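Local coordinates for alanine racemase 1 (Caldanaerobacter subterraneus subsp. tengcongensis MB4, PDB 4Y2W), which belongs to the alanine racemase family, joining an eight-stranded parallel barrel to a C-terminal domain rich in strands, and forms an assembly of two chains, at residues Y44-S49 against I228-Y233; A48-K53 against R372-D377; V238-E243 against S347-A352. The protein carries 1 engineered substitution. One frame throughout, in Å; residues are numbered along the deposited sequence.

In the fold
The contacts illustrate how a barrel is closed on itself and tied to a second domain, the latter through interactions 2 and 3. Interactions 1 and 2 begin on one piece of chain, their centres about 10 Å apart. They join directly: Y374 OH lies 2.6 Å from H46 O, and R372 NE lies 2.9 Å from G45 O. Interaction 3 follows interaction 1 along the chain, their centres about 13 Å apart, and Y233 packs against R240. Interactions 2 and 3 do not touch, with nearest atoms about 12 Å apart. Only interaction 1 reaches the alanine pocket, where the Y44 side chain lies about 4 Å from the ligand; that of E349 is about 14 Å away.

Interaction 1: Y44-S49 against I228-Y233; sequences YGHGAS and ILFGAY
Y44, H46 and F230 form a buried aromatic cluster near the centre of the chain, where the end of helix 40-45, after barrel strand 34-38, and the turn that follows it meet the loop after strand 222-224. In the closed eight-stranded barrel these two strands are neighbours, and the cluster packs together the connections that leave their C-terminal ends. F230 stands in the middle. Its CD2-CE2 side meets Y44, with F230 CE2 3.3 Å from Y44 CD1, while its CD1-CE1 side meets H46. F230 CD1 lies over the centre of the imidazole, 3.5 Å above the plane of the H46 ring, and F230 CB follows at 3.7 Å from H46 CE1. Neither pair is a regular stack: the Y44 and F230 planes are inclined at 46°, with the two side chains crossing at about a right angle, and the H46 and F230 rings are likewise oblique, their centroids 4.5 Å apart. At its edge the imidazole is held by its own segment. H46 ND1 donates to Y44 O at 2.8 Å, approaching from above the carbonyl plane, and a chi1 of -69°, which places CG beside the backbone N, turns the ring back toward that carbonyl. F363 meets H46 edge-to-face. Y44 also packs on M316 of the second subunit and touches the bound alanine. Thus carbon surfaces join the two segments, whereas the nitrogens of H46 are engaged by the Y44 carbonyl and, weakly, by T247 OG1, which probably limits rotation of the imidazole next to F230.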
loop_
_atom_site.group_PDB
_atom_site.type_symbol
_atom_site.label_atom_id
_atom_site.label_comp_id
_atom_site.label_asym_id
_atom_site.label_seq_id
_atom_site.Cartn_x
_atom_site.Cartn_y
_atom_site.Cartn_z
ATOM N N TYR A 44 -9.221 -0.450 7.572
ATOM C CA TYR A 44 -8.714 -1.652 6.911
ATOM C C TYR A 44 -8.909 -1.551 5.395
ATOM O O TYR A 44 -9.530 -2.412 4.777
ATOM C CB TYR A 44 -9.391 -2.914 7.468
ATOM C CG TYR A 44 -9.150 -3.148 8.946
ATOM C CD1 TYR A 44 -9.925 -2.507 9.903
ATOM C CD2 TYR A 44 -8.147 -4.007 9.384
ATOM C CE1 TYR A 44 -9.711 -2.712 11.255
ATOM C CE2 TYR A 44 -7.925 -4.222 10.736
ATOM C CZ TYR A 44 -8.712 -3.569 11.668
ATOM O OH TYR A 44 -8.503 -3.772 13.013
ATOM N N GLY A 45 -8.404 -0.467 4.813
ATOM C CA GLY A 45 -8.441 -0.266 3.367
ATOM C C GLY A 45 -9.789 0.078 2.746
ATOM O O GLY A 45 -9.898 0.139 1.521
ATOM N N HIS A 46 -10.809 0.314 3.573
ATOM C CA HIS A 46 -12.153 0.642 3.078
ATOM C C HIS A 46 -12.392 2.154 2.953
ATOM O O HIS A 46 -13.360 2.575 2.320
ATOM C CB HIS A 46 -13.228 0.039 3.995
ATOM C CG HIS A 46 -13.303 -1.457 3.954
ATOM N ND1 HIS A 46 -12.289 -2.267 4.415
ATOM C CD2 HIS A 46 -14.283 -2.289 3.526
ATOM C CE1 HIS A 46 -12.634 -3.534 4.262
ATOM N NE2 HIS A 46 -13.842 -3.575 3.729
ATOM N N GLY A 47 -11.517 2.960 3.558
ATOM C CA GLY A 47 -11.691 4.416 3.613
ATOM C C GLY A 47 -12.362 4.831 4.912
ATOM O O GLY A 47 -13.548 4.583 5.109
ATOM N N ALA A 48 -11.597 5.463 5.796
ATOM C CA ALA A 48 -12.079 5.828 7.126
ATOM C C ALA A 48 -13.205 6.853 7.079
ATOM O O ALA A 48 -14.200 6.710 7.785
ATOM C CB ALA A 48 -10.931 6.349 7.979
ATOM N N SER A 49 -13.047 7.880 6.248
ATOM C CA SER A 49 -14.050 8.941 6.133
ATOM C C SER A 49 -15.459 8.380 6.031
ATOM O O SER A 49 -16.299 8.644 6.888
ATOM C CB SER A 49 -13.767 9.831 4.921
ATOM O OG SER A 49 -12.600 10.605 5.135
ATOM N N ILE A 228 -13.466 -7.889 12.071
ATOM C CA ILE A 228 -14.759 -8.567 12.051
ATOM C C ILE A 228 -15.879 -7.688 11.479
ATOM O O ILE A 228 -16.825 -8.196 10.880
ATOM C CB ILE A 228 -15.123 -9.090 13.458
ATOM C CG1 ILE A 228 -16.164 -10.209 13.364
ATOM C CG2 ILE A 228 -15.588 -7.954 14.364
ATOM C CD1 ILE A 228 -16.198 -11.085 14.597
ATOM N N LEU A 229 -15.751 -6.373 11.643
ATOM C CA LEU A 229 -16.690 -5.428 11.042
ATOM C C LEU A 229 -16.621 -5.428 9.510
ATOM O O LEU A 229 -17.534 -4.921 8.849
ATOM C CB LEU A 229 -16.418 -4.009 11.552
ATOM C CG LEU A 229 -16.582 -3.739 13.051
ATOM C CD1 LEU A 229 -15.974 -2.390 13.413
ATOM C CD2 LEU A 229 -18.045 -3.799 13.466
ATOM N N PHE A 230 -15.548 -5.991 8.951
ATOM C CA PHE A 230 -15.311 -5.968 7.505
ATOM C C PHE A 230 -15.402 -7.357 6.855
ATOM O O PHE A 230 -14.738 -7.639 5.853
ATOM C CB PHE A 230 -13.972 -5.271 7.232
ATOM C CG PHE A 230 -13.888 -3.899 7.846
ATOM C CD1 PHE A 230 -14.527 -2.817 7.248
ATOM C CD2 PHE A 230 -13.224 -3.697 9.050
ATOM C CE1 PHE A 230 -14.479 -1.556 7.824
ATOM C CE2 PHE A 230 -13.176 -2.437 9.631
ATOM C CZ PHE A 230 -13.799 -1.365 9.016
ATOM N N GLY A 231 -16.251 -8.210 7.426
ATOM C CA GLY A 231 -16.649 -9.467 6.799
ATOM C C GLY A 231 -15.629 -10.585 6.841
ATOM O O GLY A 231 -15.665 -11.482 6.002
ATOM N N ALA A 232 -14.724 -10.545 7.813
ATOM C CA ALA A 232 -13.712 -11.589 7.958
ATOM C C ALA A 232 -13.471 -11.932 9.426
ATOM O O ALA A 232 -13.794 -11.157 10.322
ATOM C CB ALA A 232 -12.413 -11.154 7.299
ATOM N N TYR A 233 -12.904 -13.109 9.658
ATOM C CA TYR A 233 -12.539 -13.540 10.999
ATOM C C TYR A 233 -11.023 -13.438 11.170
ATOM O O TYR A 233 -10.282 -13.524 10.189
ATOM C CB TYR A 233 -13.020 -14.972 11.243
ATOM C CG TYR A 233 -14.527 -15.096 11.358
ATOM C CD1 TYR A 233 -15.187 -14.704 12.518
ATOM C CD2 TYR A 233 -15.292 -15.610 10.310
ATOM C CE1 TYR A 233 -16.564 -14.816 12.633
ATOM C CE2 TYR A 233 -16.669 -15.726 10.417
ATOM C CZ TYR A 233 -17.303 -15.327 11.581
ATOM O OH TYR A 233 -18.671 -15.436 11.708
#

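Interaction 2: A48-K53 against R372-D377; sequences ASYVAK and RVYFYD
Y50 and Y374 meet in an offset (parallel-displaced) stack that joins helix 48-58, which follows barrel strand 34-38 and the short helix 40-45, to strand 372-376 of the mixed sheet. It is a helix-on-strand contact between the two domains, and these two tyrosine side chains carry the touching. Y374 can be followed outward. Its CB carries the ring off the strand toward the helix, with CG anti to the carbonyl carbon (chi1 -67°), which lays the ring against Y50. Y374 CG is 3.9 Å from Y50 CG. The two sides then part company: CD2 and CE2 lie over one face of the Y50 ring, with Y374 CE2 3.5 Å from Y50 CD1, whereas CD1 and CE1 face the methylene, Y374 CE1 coming 3.4 Å from Y50 CB. That methylene makes a CH-pi contact with the Y374 face. The planes are only 15° apart, and the centroids 4.2 Å, so the Y374 face is shared between a ring and a CB. Nearby, V384 touches Y50, while V13 and L15 touch Y374. Y374 CZ still lies 3.6 Å from Y50 CB; beyond it the phenol is tied to the turn before the helix, Y374 OH being hydrogen-bonded to H46 O.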
loop_
_atom_site.group_PDB
_atom_site.type_symbol
_atom_site.label_atom_id
_atom_site.label_comp_id
_atom_site.label_asym_id
_atom_site.label_seq_id
_atom_site.Cartn_x
_atom_site.Cartn_y
_atom_site.Cartn_z
ATOM N N ALA A 48 -11.597 5.463 5.796
ATOM C CA ALA A 48 -12.079 5.828 7.126
ATOM C C ALA A 48 -13.205 6.853 7.079
ATOM O O ALA A 48 -14.200 6.710 7.785
ATOM C CB ALA A 48 -10.931 6.349 7.979
ATOM N N SER A 49 -13.047 7.880 6.248
ATOM C CA SER A 49 -14.050 8.941 6.133
ATOM C C SER A 49 -15.459 8.380 6.031
ATOM O O SER A 49 -16.299 8.644 6.888
ATOM C CB SER A 49 -13.767 9.831 4.921
ATOM O OG SER A 49 -12.600 10.605 5.135
ATOM N N TYR A 50 -15.706 7.595 4.988
ATOM C CA TYR A 50 -17.047 7.069 4.729
ATOM C C TYR A 50 -17.478 6.033 5.771
ATOM O O TYR A 50 -18.620 6.054 6.231
ATOM C CB TYR A 50 -17.146 6.496 3.307
ATOM C CG TYR A 50 -17.569 7.521 2.271
ATOM C CD1 TYR A 50 -16.630 8.315 1.618
ATOM C CD2 TYR A 50 -18.916 7.703 1.951
ATOM C CE1 TYR A 50 -17.016 9.255 0.677
ATOM C CE2 TYR A 50 -19.312 8.637 1.011
ATOM C CZ TYR A 50 -18.357 9.412 0.376
ATOM O OH TYR A 50 -18.745 10.341 -0.562
ATOM N N VAL A 51 -16.565 5.142 6.147
ATOM C CA VAL A 51 -16.862 4.107 7.142
ATOM C C VAL A 51 -17.210 4.733 8.495
ATOM O O VAL A 51 -18.163 4.315 9.149
ATOM C CB VAL A 51 -15.687 3.118 7.295
ATOM C CG1 VAL A 51 -15.870 2.218 8.511
ATOM C CG2 VAL A 51 -15.542 2.275 6.038
ATOM N N ALA A 52 -16.440 5.737 8.903
ATOM C CA ALA A 52 -16.701 6.443 10.155
ATOM C C ALA A 52 -18.021 7.201 10.084
ATOM O O ALA A 52 -18.805 7.181 11.029
ATOM C CB ALA A 52 -15.562 7.397 10.478
ATOM N N LYS A 53 -18.256 7.865 8.956
ATOM C CA LYS A 53 -19.494 8.611 8.735
ATOM C C LYS A 53 -20.704 7.706 8.952
ATOM O O LYS A 53 -21.627 8.067 9.680
ATOM C CB LYS A 53 -19.526 9.206 7.317
ATOM C CG LYS A 53 -20.685 10.164 7.046
ATOM C CD LYS A 53 -21.161 10.089 5.595
ATOM C CE LYS A 53 -22.402 10.939 5.333
ATOM N NZ LYS A 53 -22.069 12.312 4.856
ATOM N N ARG A 372 -11.783 3.991 -4.066
ATOM C CA ARG A 372 -12.847 3.341 -3.310
ATOM C C ARG A 372 -14.193 3.887 -3.755
ATOM O O ARG A 372 -14.422 5.094 -3.708
ATOM C CB ARG A 372 -12.668 3.572 -1.809
ATOM C CG ARG A 372 -11.753 2.575 -1.119
ATOM C CD ARG A 372 -10.305 2.718 -1.552
ATOM N NE ARG A 372 -9.417 1.979 -0.657
ATOM C CZ ARG A 372 -8.096 1.897 -0.794
ATOM N NH1 ARG A 372 -7.478 2.500 -1.798
ATOM N NH2 ARG A 372 -7.385 1.202 0.081
ATOM N N VAL A 373 -15.067 2.986 -4.199
ATOM C CA VAL A 373 -16.432 3.324 -4.585
ATOM C C VAL A 373 -17.360 2.818 -3.483
ATOM O O VAL A 373 -17.160 1.718 -2.965
ATOM C CB VAL A 373 -16.802 2.680 -5.937
ATOM C CG1 VAL A 373 -18.205 3.083 -6.369
ATOM C CG2 VAL A 373 -15.786 3.070 -7.002
ATOM N N TYR A 374 -18.369 3.617 -3.133
ATOM C CA TYR A 374 -19.211 3.348 -1.962
ATOM C C TYR A 374 -20.667 3.054 -2.313
ATOM O O TYR A 374 -21.276 3.761 -3.118
ATOM C CB TYR A 374 -19.122 4.521 -0.984
ATOM C CG TYR A 374 -17.751 4.636 -0.366
ATOM C CD1 TYR A 374 -17.391 3.853 0.727
ATOM C CD2 TYR A 374 -16.799 5.500 -0.895
ATOM C CE1 TYR A 374 -16.127 3.938 1.286
ATOM C CE2 TYR A 374 -15.534 5.596 -0.338
ATOM C CZ TYR A 374 -15.203 4.810 0.749
ATOM O OH TYR A 374 -13.950 4.905 1.299
ATOM N N PHE A 375 -21.211 2.012 -1.682
ATOM C CA PHE A 375 -22.571 1.538 -1.938
ATOM C C PHE A 375 -23.406 1.461 -0.660
ATOM O O PHE A 375 -22.889 1.175 0.419
ATOM C CB PHE A 375 -22.529 0.155 -2.590
ATOM C CG PHE A 375 -22.068 0.174 -4.017
ATOM C CD1 PHE A 375 -20.717 0.116 -4.323
ATOM C CD2 PHE A 375 -22.987 0.252 -5.056
ATOM C CE1 PHE A 375 -20.290 0.130 -5.640
ATOM C CE2 PHE A 375 -22.567 0.272 -6.376
ATOM C CZ PHE A 375 -21.216 0.208 -6.668
ATOM N N TYR A 376 -24.705 1.715 -0.804
ATOM C CA TYR A 376 -25.660 1.608 0.297
ATOM C C TYR A 376 -27.037 1.234 -0.261
ATOM O O TYR A 376 -27.577 1.936 -1.121
ATOM C CB TYR A 376 -25.730 2.923 1.079
ATOM C CG TYR A 376 -26.395 2.792 2.434
ATOM C CD1 TYR A 376 -25.723 2.208 3.510
ATOM C CD2 TYR A 376 -27.697 3.252 2.642
ATOM C CE1 TYR A 376 -26.327 2.087 4.751
ATOM C CE2 TYR A 376 -28.308 3.134 3.882
ATOM C CZ TYR A 376 -27.621 2.552 4.931
ATOM O OH TYR A 376 -28.227 2.436 6.159
ATOM N N ASP A 377 -27.589 0.126 0.232
ATOM C CA ASP A 377 -28.849 -0.440 -0.268
ATOM C C ASP A 377 -28.813 -0.712 -1.777
ATOM O O ASP A 377 -29.826 -0.567 -2.464
ATOM C CB ASP A 377 -30.048 0.459 0.100
ATOM C CG ASP A 377 -30.314 0.510 1.607
ATOM O OD1 ASP A 377 -29.843 -0.386 2.346
ATOM O OD2 ASP A 377 -31.011 1.448 2.053
#

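Interaction 3: V238-E243 against S347-A352; sequences VERKVE and SVESMA
R240 and E349 approach from opposite directions and meet in a salt bridge at the surface, linking the loop that leaves the barrel, between strands 222-224 and 248-260, to the first turn of helix 348-354 in the C-terminal domain. Their flat ends lie almost in one plane, guanidinium and carboxylate inclined by just 17°. R240 NH2 donates to E349 OE1 at 3.2 Å with an N-H...O angle of 152°; E349 OE1 lies nearly in the guanidinium plane and accepts through its syn lone pair. The pairing is lopsided: E349 OE2 remains 3.6 Å from R240 NH2 and 3.7 Å from R240 NH1, so one bond carries the bridge instead of the two of a bidentate pair. Both side chains are extended. The arginine is straight from CG to NE, and E349, with CG opposite the backbone N (chi1 -166°), runs straight out from the helix. The helix start is separately organised, since S347 serves as N-cap and its OG accepts from S350 N at 3.0 Å. R240 NH2 has its stronger polar partner in S235 O, outside both segments, and the guanidinium packs beside Y233; K236 NZ adds a long, weak ion pair to E349 OE1. A single 3.2 Å bond from R240 NH2 to E349 OE1 at the surface is consistent with a limited electrostatic link. The arginine would be expected to favour the charged carboxylate, while S235 O helps to hold the arginine in position.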
loop_
_atom_site.group_PDB
_atom_site.type_symbol
_atom_site.label_atom_id
_atom_site.label_comp_id
_atom_site.label_asym_id
_atom_site.label_seq_id
_atom_site.Cartn_x
_atom_site.Cartn_y
_atom_site.Cartn_z
ATOM N N VAL A 238 -12.058 -19.660 15.951
ATOM C CA VAL A 238 -13.115 -18.821 16.515
ATOM C C VAL A 238 -14.465 -19.454 16.194
ATOM O O VAL A 238 -14.587 -20.204 15.226
ATOM C CB VAL A 238 -13.053 -17.366 15.990
ATOM C CG1 VAL A 238 -11.721 -16.727 16.352
ATOM C CG2 VAL A 238 -13.279 -17.301 14.486
ATOM N N GLU A 239 -15.474 -19.148 17.004
ATOM C CA GLU A 239 -16.758 -19.851 16.938
ATOM C C GLU A 239 -17.615 -19.483 15.717
ATOM O O GLU A 239 -18.314 -20.345 15.176
ATOM C CB GLU A 239 -17.540 -19.650 18.240
ATOM C CG GLU A 239 -16.824 -20.242 19.448
ATOM C CD GLU A 239 -17.652 -20.218 20.720
ATOM O OE1 GLU A 239 -18.709 -19.555 20.745
ATOM O OE2 GLU A 239 -17.233 -20.867 21.703
ATOM N N ARG A 240 -17.556 -18.220 15.291
ATOM C CA ARG A 240 -18.254 -17.750 14.081
ATOM C C ARG A 240 -19.777 -17.846 14.197
ATOM O O ARG A 240 -20.460 -18.199 13.233
ATOM C CB ARG A 240 -17.774 -18.506 12.823
ATOM C CG ARG A 240 -16.263 -18.502 12.620
ATOM C CD ARG A 240 -15.837 -19.249 11.361
ATOM N NE ARG A 240 -14.396 -19.102 11.116
ATOM C CZ ARG A 240 -13.832 -18.709 9.971
ATOM N NH1 ARG A 240 -14.561 -18.426 8.893
ATOM N NH2 ARG A 240 -12.507 -18.610 9.897
ATOM N N LYS A 241 -20.303 -17.510 15.375
ATOM C CA LYS A 241 -21.746 -17.583 15.626
ATOM C C LYS A 241 -22.505 -16.411 14.982
ATOM O O LYS A 241 -23.734 -16.450 14.864
ATOM C CB LYS A 241 -22.031 -17.663 17.135
ATOM C CG LYS A 241 -22.081 -16.327 17.866
ATOM C CD LYS A 241 -22.173 -16.506 19.379
ATOM C CE LYS A 241 -20.829 -16.312 20.074
ATOM N NZ LYS A 241 -19.792 -17.281 19.620
ATOM N N VAL A 242 -21.768 -15.375 14.583
ATOM C CA VAL A 242 -22.339 -14.213 13.895
ATOM C C VAL A 242 -22.493 -14.464 12.393
ATOM O O VAL A 242 -21.776 -15.281 11.821
ATOM C CB VAL A 242 -21.490 -12.940 14.127
ATOM C CG1 VAL A 242 -21.380 -12.641 15.615
ATOM C CG2 VAL A 242 -20.103 -13.064 13.502
ATOM N N GLU A 243 -23.432 -13.751 11.774
ATOM C CA GLU A 243 -23.679 -13.846 10.333
ATOM C C GLU A 243 -23.115 -12.617 9.616
ATOM O O GLU A 243 -23.754 -11.564 9.579
ATOM C CB GLU A 243 -25.180 -13.951 10.056
ATOM C CG GLU A 243 -25.524 -14.211 8.593
ATOM C CD GLU A 243 -26.586 -13.269 8.044
ATOM O OE1 GLU A 243 -26.473 -12.881 6.860
ATOM O OE2 GLU A 243 -27.527 -12.913 8.787
ATOM N N SER A 347 -12.771 -15.277 -1.465
ATOM C CA SER A 347 -12.824 -14.492 -0.235
ATOM C C SER A 347 -11.466 -13.905 0.115
ATOM O O SER A 347 -10.426 -14.393 -0.335
ATOM C CB SER A 347 -13.327 -15.343 0.938
ATOM O OG SER A 347 -12.297 -16.173 1.455
ATOM N N VAL A 348 -11.496 -12.852 0.921
ATOM C CA VAL A 348 -10.283 -12.258 1.466
ATOM C C VAL A 348 -9.479 -13.260 2.302
ATOM O O VAL A 348 -8.253 -13.197 2.327
ATOM C CB VAL A 348 -10.603 -10.997 2.305
ATOM C CG1 VAL A 348 -11.396 -11.349 3.563
ATOM C CG2 VAL A 348 -9.320 -10.244 2.651
ATOM N N GLU A 349 -10.167 -14.181 2.975
ATOM C CA GLU A 349 -9.492 -15.210 3.771
ATOM C C GLU A 349 -8.745 -16.217 2.889
ATOM O O GLU A 349 -7.628 -16.623 3.218
ATOM C CB GLU A 349 -10.482 -15.938 4.686
ATOM C CG GLU A 349 -9.794 -16.777 5.758
ATOM C CD GLU A 349 -10.752 -17.387 6.764
ATOM O OE1 GLU A 349 -10.271 -18.041 7.719
ATOM O OE2 GLU A 349 -11.980 -17.219 6.600
ATOM N N SER A 350 -9.363 -16.615 1.777
ATOM C CA SER A 350 -8.711 -17.502 0.810
ATOM C C SER A 350 -7.408 -16.896 0.291
ATOM O O SER A 350 -6.404 -17.597 0.160
ATOM C CB SER A 350 -9.638 -17.795 -0.371
ATOM O OG SER A 350 -10.806 -18.464 0.050
ATOM N N MET A 351 -7.434 -15.595 -0.003
ATOM C CA MET A 351 -6.247 -14.886 -0.467
ATOM C C MET A 351 -5.171 -14.840 0.618
ATOM O O MET A 351 -3.997 -15.083 0.344
ATOM C CB MET A 351 -6.606 -13.471 -0.920
ATOM C CG MET A 351 -5.409 -12.652 -1.383
ATOM S SD MET A 351 -5.821 -11.361 -2.573
ATOM C CE MET A 351 -6.056 -12.347 -4.049
ATOM N N ALA A 352 -5.582 -14.535 1.847
ATOM C CA ALA A 352 -4.670 -14.487 2.992
ATOM C C ALA A 352 -3.974 -15.827 3.237
ATOM O O ALA A 352 -2.785 -15.867 3.561
ATOM C CB ALA A 352 -5.422 -14.054 4.240
#